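Local coordinates for protein D-lactate dehydrogenase (Fermentative) (Pseudomonas aeruginosa, PDB 5Z20) that probably interconverts pyruvate and D-lactate with the cofactor pair NADH/NAD+, as a fermentative dehydrogenase of the D-isomer specific 2-hydroxyacid family, at residues I129-R134 / N305-A310; G160-V165 / G183-A188; I171-A176 / Y192-I197; D215-H220 / A243-T248. All coordinates share one frame; numbering follows the deposited sequence.

Contact 1: I129-R134 / N305-A310; sequences ILTLNR and NVVVTA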
# COMPACT_ATOMS: atom_id res chain seq x y z
N ILE B 129 -5.56 3.13 -19.24
CA ILE B 129 -6.30 1.99 -19.85
C ILE B 129 -5.65 0.68 -19.46
O ILE B 129 -6.32 -0.25 -19.04
CB ILE B 129 -6.39 2.14 -21.36
CG1 ILE B 129 -7.38 3.28 -21.70
CG2 ILE B 129 -6.92 0.87 -22.03
CD1 ILE B 129 -7.40 3.71 -23.15
N LEU B 130 -4.35 0.57 -19.69
CA LEU B 130 -3.68 -0.71 -19.50
C LEU B 130 -3.58 -1.10 -18.02
O LEU B 130 -3.68 -2.31 -17.69
CB LEU B 130 -2.35 -0.70 -20.14
CG LEU B 130 -2.44 -0.90 -21.67
CD1 LEU B 130 -1.15 -0.55 -22.36
CD2 LEU B 130 -2.77 -2.31 -22.01
N THR B 131 -3.37 -0.11 -17.14
CA THR B 131 -3.34 -0.38 -15.75
C THR B 131 -4.68 -0.93 -15.26
O THR B 131 -4.71 -1.90 -14.53
CB THR B 131 -3.07 0.91 -14.91
OG1 THR B 131 -1.84 1.46 -15.34
CG2 THR B 131 -2.84 0.47 -13.48
N LEU B 132 -5.76 -0.28 -15.67
CA LEU B 132 -7.11 -0.78 -15.33
C LEU B 132 -7.31 -2.15 -15.90
O LEU B 132 -7.84 -3.06 -15.22
CB LEU B 132 -8.20 0.17 -15.85
CG LEU B 132 -8.27 1.50 -15.04
CD1 LEU B 132 -8.97 2.58 -15.82
CD2 LEU B 132 -8.99 1.25 -13.73
N ASN B 133 -6.98 -2.31 -17.18
CA ASN B 133 -7.30 -3.57 -17.89
C ASN B 133 -6.57 -4.79 -17.26
O ASN B 133 -7.20 -5.75 -16.87
CB ASN B 133 -6.86 -3.38 -19.33
CG ASN B 133 -7.12 -4.59 -20.23
OD1 ASN B 133 -7.19 -5.72 -19.80
ND2 ASN B 133 -7.22 -4.32 -21.49
N ARG B 134 -5.27 -4.66 -17.06
CA ARG B 134 -4.49 -5.73 -16.48
C ARG B 134 -4.31 -5.66 -14.96
O ARG B 134 -3.59 -6.46 -14.38
CB ARG B 134 -3.13 -5.77 -17.18
CG ARG B 134 -3.18 -5.67 -18.73
CD ARG B 134 -4.08 -6.70 -19.37
NE ARG B 134 -3.44 -8.01 -19.16
CZ ARG B 134 -2.82 -8.70 -20.11
NH1 ARG B 134 -2.69 -8.21 -21.35
NH2 ARG B 134 -2.28 -9.86 -19.81
N ASN B 305 -11.53 -0.95 -9.36
CA ASN B 305 -11.59 -0.73 -10.81
C ASN B 305 -11.64 0.78 -11.13
O ASN B 305 -12.11 1.17 -12.19
CB ASN B 305 -12.76 -1.49 -11.40
CG ASN B 305 -14.09 -1.18 -10.70
OD1 ASN B 305 -14.12 -0.75 -9.52
ND2 ASN B 305 -15.17 -1.40 -11.39
N VAL B 306 -11.10 1.58 -10.23
CA VAL B 306 -10.87 3.00 -10.42
C VAL B 306 -9.42 3.36 -10.11
O VAL B 306 -8.90 2.97 -9.08
CB VAL B 306 -11.72 3.87 -9.48
CG1 VAL B 306 -11.35 5.35 -9.57
CG2 VAL B 306 -13.19 3.67 -9.75
N VAL B 307 -8.79 4.08 -11.05
CA VAL B 307 -7.47 4.60 -10.84
C VAL B 307 -7.53 6.10 -11.05
O VAL B 307 -8.00 6.59 -12.11
CB VAL B 307 -6.43 3.97 -11.86
CG1 VAL B 307 -5.10 4.69 -11.74
CG2 VAL B 307 -6.21 2.55 -11.52
N VAL B 308 -7.00 6.83 -10.09
CA VAL B 308 -6.90 8.26 -10.15
C VAL B 308 -5.45 8.66 -10.07
O VAL B 308 -4.75 8.24 -9.14
CB VAL B 308 -7.62 8.91 -8.96
CG1 VAL B 308 -7.47 10.42 -9.00
CG2 VAL B 308 -9.11 8.57 -8.94
N THR B 309 -5.01 9.44 -11.04
CA THR B 309 -3.76 10.09 -10.98
C THR B 309 -4.04 11.56 -10.84
O THR B 309 -5.05 12.07 -11.33
CB THR B 309 -2.88 9.80 -12.21
OG1 THR B 309 -3.59 10.12 -13.41
CG2 THR B 309 -2.49 8.39 -12.28
N ALA B 310 -3.14 12.25 -10.14
CA ALA B 310 -3.41 13.63 -9.71
C ALA B 310 -2.98 14.67 -10.74
O ALA B 310 -2.07 15.51 -10.51
CB ALA B 310 -2.77 13.88 -8.35
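Thr131 and Leu132, neighbours near the C-terminal end of helix 118-134, make the whole contact with the start of strand 306-308. The methyl CG2 of Thr131 approaches CG2 of Val307 loosely, at 4.4 Å, while its hydroxyl is turned to the backbone of its own helix and bonds to the carbonyl of Gly127. Leu132 contributes the larger share on the helix side. Its CB does not aim straight at the strand, but with CG anti to the carbonyl carbon (chi1 -72°) the side chain swings across, and a single branch, CD2, does all the touching. That methyl lies 3.8 Å from Val307 CG2 and also rests on the backbone at the strand entrance, where Leu132 CD2 is 3.5 Å from Asn305 O. Val307 meets it with the branch that stands beside its own backbone N. No hydrogen bond passes between the segments, so the fit is purely one of methyl groups against methyl groups and a peptide. Asn305 sends its amide away from the helix, to the carbonyl of Gly269. The helix runs roughly antiparallel to the strand, at 149°, with the axes 8.9 Å apart. Strand 306-308 is, within this chain, an outermost strand of the seven-stranded parallel sheet, hydrogen-bonded to strand 268-273; Leu132 also packs on strand 243-247, and helix 136-144 borders both Thr131 and Val307.

Contact 2: G160-V165 / G183-A188; sequences GKRVGV and GCELLA
Glu185 holds CG anti to its backbone N (chi1 177°) and is extended beyond it, whereas Arg162 places CG beside its own N (chi1 -63°) and then stretches out to NE. The two side chains consequently run side by side in the same direction from bridged positions of neighbouring parallel strands. Arg162 NE and Glu185 OE1 form a salt bridge at 3.5 Å, a long one, in which the carboxylate lies oblique to the guanidinium, the planes being 68° apart; OE1 also rests against the arginine CG. On the other face of the sheet Val163 turns CG2 onto Cys184 CB at 3.7 Å, and Val165 CG2 meets Leu186 CD2 at 3.9 Å. Helix 170-181 covers this face: its Phe175 packs on both valines and its Ala176 on Leu186.

The backbones are joined by five hydrogen bonds. Gly160 N reaches Gly183 O at 2.8 Å, just before the strands begin. Val163 is gripped twice: its N bonds to Glu185 O at 3.0 Å, and its O receives Leu187 N at 2.9 Å. Glu185 N to Lys161 O and Val165 N to Leu187 O complete the pattern. Gly164 brings its CA within 3.2 Å of Leu187 O, a CA-H...O contact. Gly183, with positive phi, ends helix 170-181 in a Schellman motif and turns the chain into the second strand. Strand 162-166, helix 170-181 and strand 185-189 thus form the first beta-alpha-beta crossover of a Rossmann-type NAD-binding domain.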
# COMPACT_ATOMS: atom_id res chain seq x y z
N GLY B 160 -9.03 -5.35 -31.42
CA GLY B 160 -10.41 -5.64 -31.79
C GLY B 160 -11.49 -4.86 -31.03
O GLY B 160 -12.59 -4.75 -31.51
N LYS B 161 -11.17 -4.23 -29.92
CA LYS B 161 -12.19 -3.49 -29.19
C LYS B 161 -12.49 -2.14 -29.82
O LYS B 161 -11.66 -1.54 -30.57
CB LYS B 161 -11.75 -3.26 -27.73
CG LYS B 161 -11.51 -4.56 -26.97
CD LYS B 161 -12.75 -5.43 -26.95
CE LYS B 161 -12.59 -6.60 -26.00
NZ LYS B 161 -11.56 -7.55 -26.58
N ARG B 162 -13.66 -1.62 -29.49
CA ARG B 162 -14.06 -0.32 -29.97
C ARG B 162 -13.72 0.78 -28.96
O ARG B 162 -14.06 0.68 -27.78
CB ARG B 162 -15.56 -0.31 -30.31
CG ARG B 162 -15.93 -1.28 -31.42
CD ARG B 162 -17.41 -1.62 -31.45
NE ARG B 162 -17.70 -2.66 -32.43
CZ ARG B 162 -18.93 -3.03 -32.79
NH1 ARG B 162 -19.99 -2.44 -32.26
NH2 ARG B 162 -19.10 -3.98 -33.70
N VAL B 163 -13.03 1.81 -29.44
CA VAL B 163 -12.59 2.87 -28.67
C VAL B 163 -13.19 4.12 -29.20
O VAL B 163 -12.94 4.51 -30.35
CB VAL B 163 -11.03 2.93 -28.76
CG1 VAL B 163 -10.53 4.18 -28.07
CG2 VAL B 163 -10.40 1.67 -28.18
N GLY B 164 -13.96 4.82 -28.34
CA GLY B 164 -14.60 6.05 -28.73
C GLY B 164 -13.86 7.25 -28.17
O GLY B 164 -13.64 7.32 -26.95
N VAL B 165 -13.55 8.17 -29.05
CA VAL B 165 -12.83 9.36 -28.72
C VAL B 165 -13.76 10.56 -28.82
O VAL B 165 -14.23 10.88 -29.91
CB VAL B 165 -11.63 9.55 -29.68
CG1 VAL B 165 -10.86 10.76 -29.30
CG2 VAL B 165 -10.76 8.33 -29.66
N GLY B 183 -4.63 -2.16 -32.90
CA GLY B 183 -5.67 -2.86 -33.66
C GLY B 183 -7.07 -2.61 -33.08
O GLY B 183 -7.94 -3.43 -33.21
N CYS B 184 -7.30 -1.46 -32.46
CA CYS B 184 -8.64 -1.11 -32.02
C CYS B 184 -9.47 -0.47 -33.18
O CYS B 184 -8.93 0.10 -34.13
CB CYS B 184 -8.57 -0.03 -30.92
SG CYS B 184 -7.77 -0.72 -29.43
N GLU B 185 -10.78 -0.56 -33.07
CA GLU B 185 -11.66 0.12 -34.04
C GLU B 185 -11.97 1.49 -33.46
O GLU B 185 -12.53 1.58 -32.34
CB GLU B 185 -12.91 -0.72 -34.18
CG GLU B 185 -13.94 -0.08 -35.10
CD GLU B 185 -15.19 -0.93 -35.30
OE1 GLU B 185 -15.30 -2.09 -34.85
OE2 GLU B 185 -16.10 -0.43 -35.93
N LEU B 186 -11.72 2.55 -34.20
CA LEU B 186 -11.96 3.87 -33.65
C LEU B 186 -13.27 4.53 -34.02
O LEU B 186 -13.63 4.64 -35.19
CB LEU B 186 -10.82 4.80 -34.06
CG LEU B 186 -9.54 4.61 -33.27
CD1 LEU B 186 -8.35 5.02 -34.12
CD2 LEU B 186 -9.61 5.43 -31.99
N LEU B 187 -13.96 5.00 -32.99
CA LEU B 187 -15.17 5.77 -33.15
C LEU B 187 -14.90 7.15 -32.62
O LEU B 187 -14.08 7.28 -31.68
CB LEU B 187 -16.28 5.11 -32.36
CG LEU B 187 -16.48 3.61 -32.64
CD1 LEU B 187 -17.64 3.11 -31.82
CD2 LEU B 187 -16.72 3.35 -34.11
N ALA B 188 -15.51 8.16 -33.21
CA ALA B 188 -15.21 9.53 -32.91
C ALA B 188 -16.43 10.40 -32.87
O ALA B 188 -17.31 10.29 -33.71
CB ALA B 188 -14.20 10.11 -33.92

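Contact 3: I171-A176 / Y192-I197; sequences IGETFA and YPNPRI. With NAI (1,4-dihydronicotinamide adenine dinucleotide), chain L.
The dinucleotide-binding helix of the Rossmann fold, whose glycine-rich start probably follows the GxGxxG pattern and includes Gly172, here meets the short helix that comes after the second strand through Glu173 and Ala176 on one side and Arg196 and Ile197 on the other. Glu173 points to the second segment, and its extended chain crosses that of Arg196 at about a right angle. Arg196 NE donates to Glu173 OE1 at 3.1 Å; the oxygen sits at the guanidinium edge, close to its plane, and is met on its syn side. A bend at chi3 (-69°) folds the arginine back and lays one guanidinium face against Asn194 OD1. Water 1 closes a ring, donating to Glu173 OE1 and accepting from Arg196 NH2. The other carboxylate oxygen, OE2, has a salt bridge to Arg177, so two arginines probably keep this glutamate ionised. Asn194 is the N-cap of helix 195-199, its OD1 accepting from Ile197 N at 3.2 Å. Beside these polar groups, Ile197 lays the end of its chain along helix 170-181, CD1 lying 4.1 Å from Glu173 CA and 3.8 Å from Ala176 CB.

Two residues before Glu173, Ile171 N gives a hydrogen bond to NAI O2N at 3.0 Å. That amide, together with Gln170 N, holds the cofactor at the helix N-terminus, where the helix dipole would favour the negative charge of the pyrophosphate. The Ile171 side chain continues along the cofactor, with CD1 3.6 Å from NAI C6N of the nicotinamide ring.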
# COMPACT_ATOMS: atom_id res chain seq x y z
N ILE B 171 -4.84 16.27 -28.89
CA ILE B 171 -4.60 15.15 -28.00
C ILE B 171 -5.44 13.99 -28.50
O ILE B 171 -4.94 12.87 -28.58
CB ILE B 171 -4.86 15.49 -26.52
CG1 ILE B 171 -3.84 16.55 -26.06
CG2 ILE B 171 -4.73 14.24 -25.68
CD1 ILE B 171 -4.21 17.27 -24.75
N GLY B 172 -6.72 14.25 -28.78
CA GLY B 172 -7.68 13.17 -29.13
C GLY B 172 -7.24 12.45 -30.38
O GLY B 172 -7.28 11.23 -30.46
N GLU B 173 -6.71 13.21 -31.33
CA GLU B 173 -6.21 12.56 -32.53
C GLU B 173 -4.94 11.73 -32.25
O GLU B 173 -4.75 10.68 -32.85
CB GLU B 173 -5.94 13.60 -33.63
CG GLU B 173 -5.15 13.05 -34.82
CD GLU B 173 -4.78 14.15 -35.84
OE1 GLU B 173 -5.26 15.31 -35.73
OE2 GLU B 173 -3.98 13.81 -36.78
N THR B 174 -4.02 12.26 -31.43
CA THR B 174 -2.77 11.48 -31.10
C THR B 174 -3.18 10.20 -30.39
O THR B 174 -2.67 9.11 -30.64
CB THR B 174 -1.91 12.30 -30.15
OG1 THR B 174 -1.70 13.57 -30.74
CG2 THR B 174 -0.60 11.66 -29.84
N PHE B 175 -4.15 10.31 -29.49
CA PHE B 175 -4.67 9.13 -28.76
C PHE B 175 -5.25 8.13 -29.72
O PHE B 175 -5.00 6.90 -29.65
CB PHE B 175 -5.73 9.56 -27.73
CG PHE B 175 -6.44 8.40 -27.03
CD1 PHE B 175 -5.85 7.71 -26.00
CD2 PHE B 175 -7.69 8.05 -27.42
CE1 PHE B 175 -6.53 6.69 -25.33
CE2 PHE B 175 -8.37 7.04 -26.78
CZ PHE B 175 -7.80 6.33 -25.75
N ALA B 176 -6.05 8.62 -30.64
CA ALA B 176 -6.69 7.73 -31.62
C ALA B 176 -5.66 6.96 -32.43
O ALA B 176 -5.82 5.78 -32.70
CB ALA B 176 -7.59 8.61 -32.54
N TYR B 192 -16.71 19.24 -34.79
CA TYR B 192 -16.01 19.65 -36.02
C TYR B 192 -15.13 18.55 -36.50
O TYR B 192 -13.93 18.57 -36.29
CB TYR B 192 -15.21 20.96 -35.81
CG TYR B 192 -16.09 22.06 -35.19
CD1 TYR B 192 -17.08 22.73 -35.96
CD2 TYR B 192 -15.99 22.38 -33.82
CE1 TYR B 192 -17.88 23.71 -35.37
CE2 TYR B 192 -16.79 23.36 -33.21
CZ TYR B 192 -17.73 24.02 -34.01
OH TYR B 192 -18.49 24.94 -33.42
N PRO B 193 -15.72 17.57 -37.18
CA PRO B 193 -14.91 16.41 -37.56
C PRO B 193 -13.71 16.76 -38.37
O PRO B 193 -13.63 17.78 -38.99
CB PRO B 193 -15.88 15.52 -38.36
CG PRO B 193 -17.25 15.97 -38.00
CD PRO B 193 -17.13 17.42 -37.56
N ASN B 194 -12.72 15.92 -38.34
CA ASN B 194 -11.61 16.15 -39.20
C ASN B 194 -11.22 14.97 -40.05
O ASN B 194 -11.43 13.84 -39.70
CB ASN B 194 -10.42 16.78 -38.46
CG ASN B 194 -9.61 15.78 -37.69
OD1 ASN B 194 -8.79 15.10 -38.23
ND2 ASN B 194 -9.83 15.73 -36.43
N PRO B 195 -10.65 15.29 -41.19
CA PRO B 195 -10.33 14.28 -42.19
C PRO B 195 -9.19 13.38 -41.78
O PRO B 195 -9.20 12.25 -42.16
CB PRO B 195 -10.01 15.10 -43.45
CG PRO B 195 -9.72 16.52 -42.99
CD PRO B 195 -10.46 16.69 -41.68
N ARG B 196 -8.27 13.88 -40.97
CA ARG B 196 -7.16 13.07 -40.49
C ARG B 196 -7.60 11.81 -39.72
O ARG B 196 -7.02 10.74 -39.90
CB ARG B 196 -6.20 13.91 -39.65
CG ARG B 196 -5.62 15.10 -40.40
CD ARG B 196 -4.73 15.96 -39.51
NE ARG B 196 -5.50 16.68 -38.50
CZ ARG B 196 -6.39 17.63 -38.77
NH1 ARG B 196 -6.63 17.99 -40.02
NH2 ARG B 196 -7.04 18.23 -37.78
N ILE B 197 -8.62 11.94 -38.87
CA ILE B 197 -9.22 10.77 -38.17
C ILE B 197 -9.78 9.75 -39.13
O ILE B 197 -9.58 8.56 -38.97
CB ILE B 197 -10.37 11.26 -37.25
CG1 ILE B 197 -9.79 12.03 -36.05
CG2 ILE B 197 -11.26 10.11 -36.77
CD1 ILE B 197 -9.08 11.14 -35.02
PA NAI L . -7.67 20.95 -29.15
O1A NAI L . -8.29 22.21 -29.11
O2A NAI L . -6.61 20.67 -30.08
O5B NAI L . -8.80 19.96 -29.40
C5B NAI L . -10.01 19.94 -28.72
C4B NAI L . -11.00 19.18 -29.56
O4B NAI L . -12.22 19.06 -28.86
C3B NAI L . -11.26 19.81 -30.93
O3B NAI L . -11.35 18.92 -32.02
C2B NAI L . -12.62 20.35 -30.69
O2B NAI L . -13.43 20.54 -31.82
C1B NAI L . -13.24 19.32 -29.77
N9A NAI L . -14.46 19.85 -29.17
C8A NAI L . -14.72 21.13 -28.94
N7A NAI L . -15.90 21.31 -28.44
C5A NAI L . -16.45 20.14 -28.33
C6A NAI L . -17.74 19.66 -27.85
N6A NAI L . -18.65 20.50 -27.40
N1A NAI L . -17.96 18.35 -27.89
C2A NAI L . -17.04 17.53 -28.37
N3A NAI L . -15.86 17.91 -28.80
C4A NAI L . -15.51 19.17 -28.83
O3 NAI L . -7.27 20.70 -27.66
PN NAI L . -6.25 19.66 -27.11
O1N NAI L . -4.96 20.19 -27.25
O2N NAI L . -6.56 18.40 -27.67
O5D NAI L . -6.71 19.72 -25.65
C5D NAI L . -7.77 18.98 -25.15
C4D NAI L . -8.05 19.26 -23.68
O4D NAI L . -7.40 18.39 -22.79
C3D NAI L . -7.69 20.64 -23.20
O3D NAI L . -8.74 21.56 -23.39
C2D NAI L . -7.41 20.44 -21.73
O2D NAI L . -8.52 20.73 -20.93
C1D NAI L . -7.11 18.98 -21.58
N1N NAI L . -5.73 18.80 -21.20
C2N NAI L . -5.45 18.07 -20.14
C3N NAI L . -4.16 17.83 -19.72
C7N NAI L . -3.88 16.98 -18.50
O7N NAI L . -2.88 17.12 -17.90
N7N NAI L . -4.69 16.08 -18.07
C4N NAI L . -3.14 18.46 -20.44
C5N NAI L . -3.45 19.24 -21.52
C6N NAI L . -4.77 19.38 -21.89
O HOH W 1 -7.01 16.87 -34.84

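Contact 4: D215-H220 / A243-T248; sequences DIVSLH and AMLINT. With NAI (1,4-dihydronicotinamide adenine dinucleotide), chain L.
Water 2 is gripped where two parallel strands of the Rossmann-type sheet run out towards the cofactor: it donates to Leu219 O at 2.6 Å, accepts from Thr248 N at 2.9 Å, bonds to Ser218 OG and gives a weak bond to Ile246 O. It also lies over one face of the His220 ring, off towards the rim. Behind it the strands 216-219 and 243-247, joined through helix 233-238 as a beta-alpha-beta unit, are tied by regular backbone bonds: Met244 N to Asp215 O, Val217 N to Met244 O, Ile246 N to Val217 O and Leu219 N to Ile246 O.

Leu245 sets CG anti to its backbone N (chi1 177°) and brings CD1 onto Val217 CG1 at 3.8 Å. Along the same face, Leu219 CD1 rests against the amide carbon Asn247 CG at 3.7 Å; that amide is held by Gly249 N at OD1 and Arg250 O at ND2. Ile216 and Met244 lie side by side on the other face, under Ile129 of helix 118-134.

At the C-terminal ends, Thr248 OG1 stands 3.2 Å from His220 CE1, oblique to the ring. Thr248 is a cofactor-binding residue: its O receives NAI N7N of the nicotinamide carboxamide at 3.0 Å. The same carbonyl accepts a hydrogen bond from water 3, which also bonds to His220 ND1 and donates to NAI O4D at 2.9 Å.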
# COMPACT_ATOMS: atom_id res chain seq x y z
N ASP B 215 -16.39 0.14 -26.31
CA ASP B 215 -15.87 -0.65 -25.14
C ASP B 215 -15.08 0.22 -24.23
O ASP B 215 -15.12 0.03 -23.02
CB ASP B 215 -15.01 -1.77 -25.61
CG ASP B 215 -15.73 -2.70 -26.54
OD1 ASP B 215 -16.76 -3.23 -26.07
OD2 ASP B 215 -15.33 -2.92 -27.73
N ILE B 216 -14.42 1.22 -24.80
CA ILE B 216 -13.60 2.19 -24.06
C ILE B 216 -13.90 3.58 -24.59
O ILE B 216 -13.95 3.73 -25.79
CB ILE B 216 -12.07 1.95 -24.30
CG1 ILE B 216 -11.67 0.58 -23.79
CG2 ILE B 216 -11.26 3.00 -23.62
CD1 ILE B 216 -10.30 0.10 -24.20
N VAL B 217 -14.11 4.56 -23.71
CA VAL B 217 -14.36 5.92 -24.09
C VAL B 217 -13.34 6.81 -23.43
O VAL B 217 -13.10 6.66 -22.22
CB VAL B 217 -15.76 6.37 -23.60
CG1 VAL B 217 -16.02 7.85 -23.85
CG2 VAL B 217 -16.85 5.53 -24.29
N SER B 218 -12.80 7.75 -24.18
CA SER B 218 -11.81 8.67 -23.65
C SER B 218 -12.16 10.09 -24.04
O SER B 218 -12.46 10.35 -25.21
CB SER B 218 -10.39 8.36 -24.23
OG SER B 218 -9.42 9.11 -23.51
N LEU B 219 -12.14 10.99 -23.07
CA LEU B 219 -12.53 12.39 -23.21
C LEU B 219 -11.32 13.27 -23.48
O LEU B 219 -10.38 13.31 -22.70
CB LEU B 219 -13.21 12.88 -21.91
CG LEU B 219 -14.37 12.01 -21.40
CD1 LEU B 219 -14.90 12.52 -20.08
CD2 LEU B 219 -15.48 12.07 -22.41
N HIS B 220 -11.40 14.01 -24.57
CA HIS B 220 -10.34 14.93 -24.99
C HIS B 220 -10.87 16.23 -25.58
O HIS B 220 -10.20 16.90 -26.33
CB HIS B 220 -9.40 14.21 -25.98
CG HIS B 220 -8.76 12.98 -25.41
ND1 HIS B 220 -7.76 13.04 -24.45
CD2 HIS B 220 -8.99 11.67 -25.63
CE1 HIS B 220 -7.33 11.82 -24.22
NE2 HIS B 220 -8.07 10.97 -24.90
N ALA B 243 -18.30 -1.10 -19.61
CA ALA B 243 -17.37 -0.32 -20.37
C ALA B 243 -16.31 0.41 -19.51
O ALA B 243 -16.51 0.58 -18.31
CB ALA B 243 -18.11 0.73 -21.20
N MET B 244 -15.26 0.90 -20.17
CA MET B 244 -14.22 1.65 -19.52
C MET B 244 -14.34 3.09 -19.95
O MET B 244 -14.46 3.38 -21.14
CB MET B 244 -12.85 1.11 -19.95
CG MET B 244 -11.65 1.92 -19.50
SD MET B 244 -10.10 1.13 -20.00
CE MET B 244 -10.05 -0.29 -18.92
N LEU B 245 -14.27 4.01 -18.98
CA LEU B 245 -14.25 5.42 -19.24
C LEU B 245 -12.93 6.03 -18.72
O LEU B 245 -12.54 5.79 -17.59
CB LEU B 245 -15.43 6.11 -18.50
CG LEU B 245 -15.46 7.63 -18.66
CD1 LEU B 245 -15.69 8.08 -20.11
CD2 LEU B 245 -16.54 8.26 -17.77
N ILE B 246 -12.31 6.87 -19.53
CA ILE B 246 -11.08 7.57 -19.24
C ILE B 246 -11.27 9.07 -19.37
O ILE B 246 -11.77 9.55 -20.41
CB ILE B 246 -9.95 7.16 -20.23
CG1 ILE B 246 -9.70 5.69 -20.27
CG2 ILE B 246 -8.64 7.86 -19.87
CD1 ILE B 246 -9.27 5.04 -18.95
N ASN B 247 -10.89 9.80 -18.33
CA ASN B 247 -10.97 11.24 -18.31
C ASN B 247 -9.66 11.90 -17.96
O ASN B 247 -9.31 12.01 -16.80
CB ASN B 247 -12.08 11.77 -17.40
CG ASN B 247 -12.30 13.26 -17.56
OD1 ASN B 247 -11.80 13.89 -18.50
ND2 ASN B 247 -13.00 13.85 -16.59
N THR B 248 -8.94 12.31 -19.00
CA THR B 248 -7.74 13.10 -18.90
C THR B 248 -7.97 14.52 -19.47
O THR B 248 -7.02 15.23 -19.83
CB THR B 248 -6.56 12.47 -19.69
OG1 THR B 248 -6.88 12.37 -21.06
CG2 THR B 248 -6.17 11.12 -19.13
PA NAI L . -7.67 20.95 -29.15
O1A NAI L . -8.29 22.21 -29.11
O2A NAI L . -6.61 20.67 -30.08
O5B NAI L . -8.80 19.96 -29.40
C5B NAI L . -10.01 19.94 -28.72
C4B NAI L . -11.00 19.18 -29.56
O4B NAI L . -12.22 19.06 -28.86
C3B NAI L . -11.26 19.81 -30.93
O3B NAI L . -11.35 18.92 -32.02
C2B NAI L . -12.62 20.35 -30.69
O2B NAI L . -13.43 20.54 -31.82
C1B NAI L . -13.24 19.32 -29.77
N9A NAI L . -14.46 19.85 -29.17
C8A NAI L . -14.72 21.13 -28.94
N7A NAI L . -15.90 21.31 -28.44
C5A NAI L . -16.45 20.14 -28.33
C6A NAI L . -17.74 19.66 -27.85
N6A NAI L . -18.65 20.50 -27.40
N1A NAI L . -17.96 18.35 -27.89
C2A NAI L . -17.04 17.53 -28.37
N3A NAI L . -15.86 17.91 -28.80
C4A NAI L . -15.51 19.17 -28.83
O3 NAI L . -7.27 20.70 -27.66
PN NAI L . -6.25 19.66 -27.11
O1N NAI L . -4.96 20.19 -27.25
O2N NAI L . -6.56 18.40 -27.67
O5D NAI L . -6.71 19.72 -25.65
C5D NAI L . -7.77 18.98 -25.15
C4D NAI L . -8.05 19.26 -23.68
O4D NAI L . -7.40 18.39 -22.79
C3D NAI L . -7.69 20.64 -23.20
O3D NAI L . -8.74 21.56 -23.39
C2D NAI L . -7.41 20.44 -21.73
O2D NAI L . -8.52 20.73 -20.93
C1D NAI L . -7.11 18.98 -21.58
N1N NAI L . -5.73 18.80 -21.20
C2N NAI L . -5.45 18.07 -20.14
C3N NAI L . -4.16 17.83 -19.72
C7N NAI L . -3.88 16.98 -18.50
O7N NAI L . -2.88 17.12 -17.90
N7N NAI L . -4.69 16.08 -18.07
C4N NAI L . -3.14 18.46 -20.44
C5N NAI L . -3.45 19.24 -21.52
C6N NAI L . -4.77 19.38 -21.89
O HOH W 2 -9.36 11.19 -21.61
O HOH W 3 -7.14 15.47 -22.75

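Contacts 2, 4 and 1 all reach the seven-stranded parallel sheet of the NAD-binding domain: contact 2 pairs strands 162-166 and 185-189, contact 4 pairs 216-219 and 243-247, and contact 1 sets helix 118-134 against strand 306-308, at one edge of the sheet within the chain. Strands 162-166 and 216-219 are neighbours, joining contacts 2 and 4, whose centres are 11 Å apart. Contact 3 alternates with contact 2 along the chain, because helix 170-181, which carries its first segment, connects the two strands of contact 2; Phe175 there touches Ile129 of contact 1 and His220 of contact 4. Contact 1 encloses the other three in sequence. Contacts 3 and 4 both touch NAI, the first at the pyrophosphate through Ile171 and the second at the nicotinamide through Thr248.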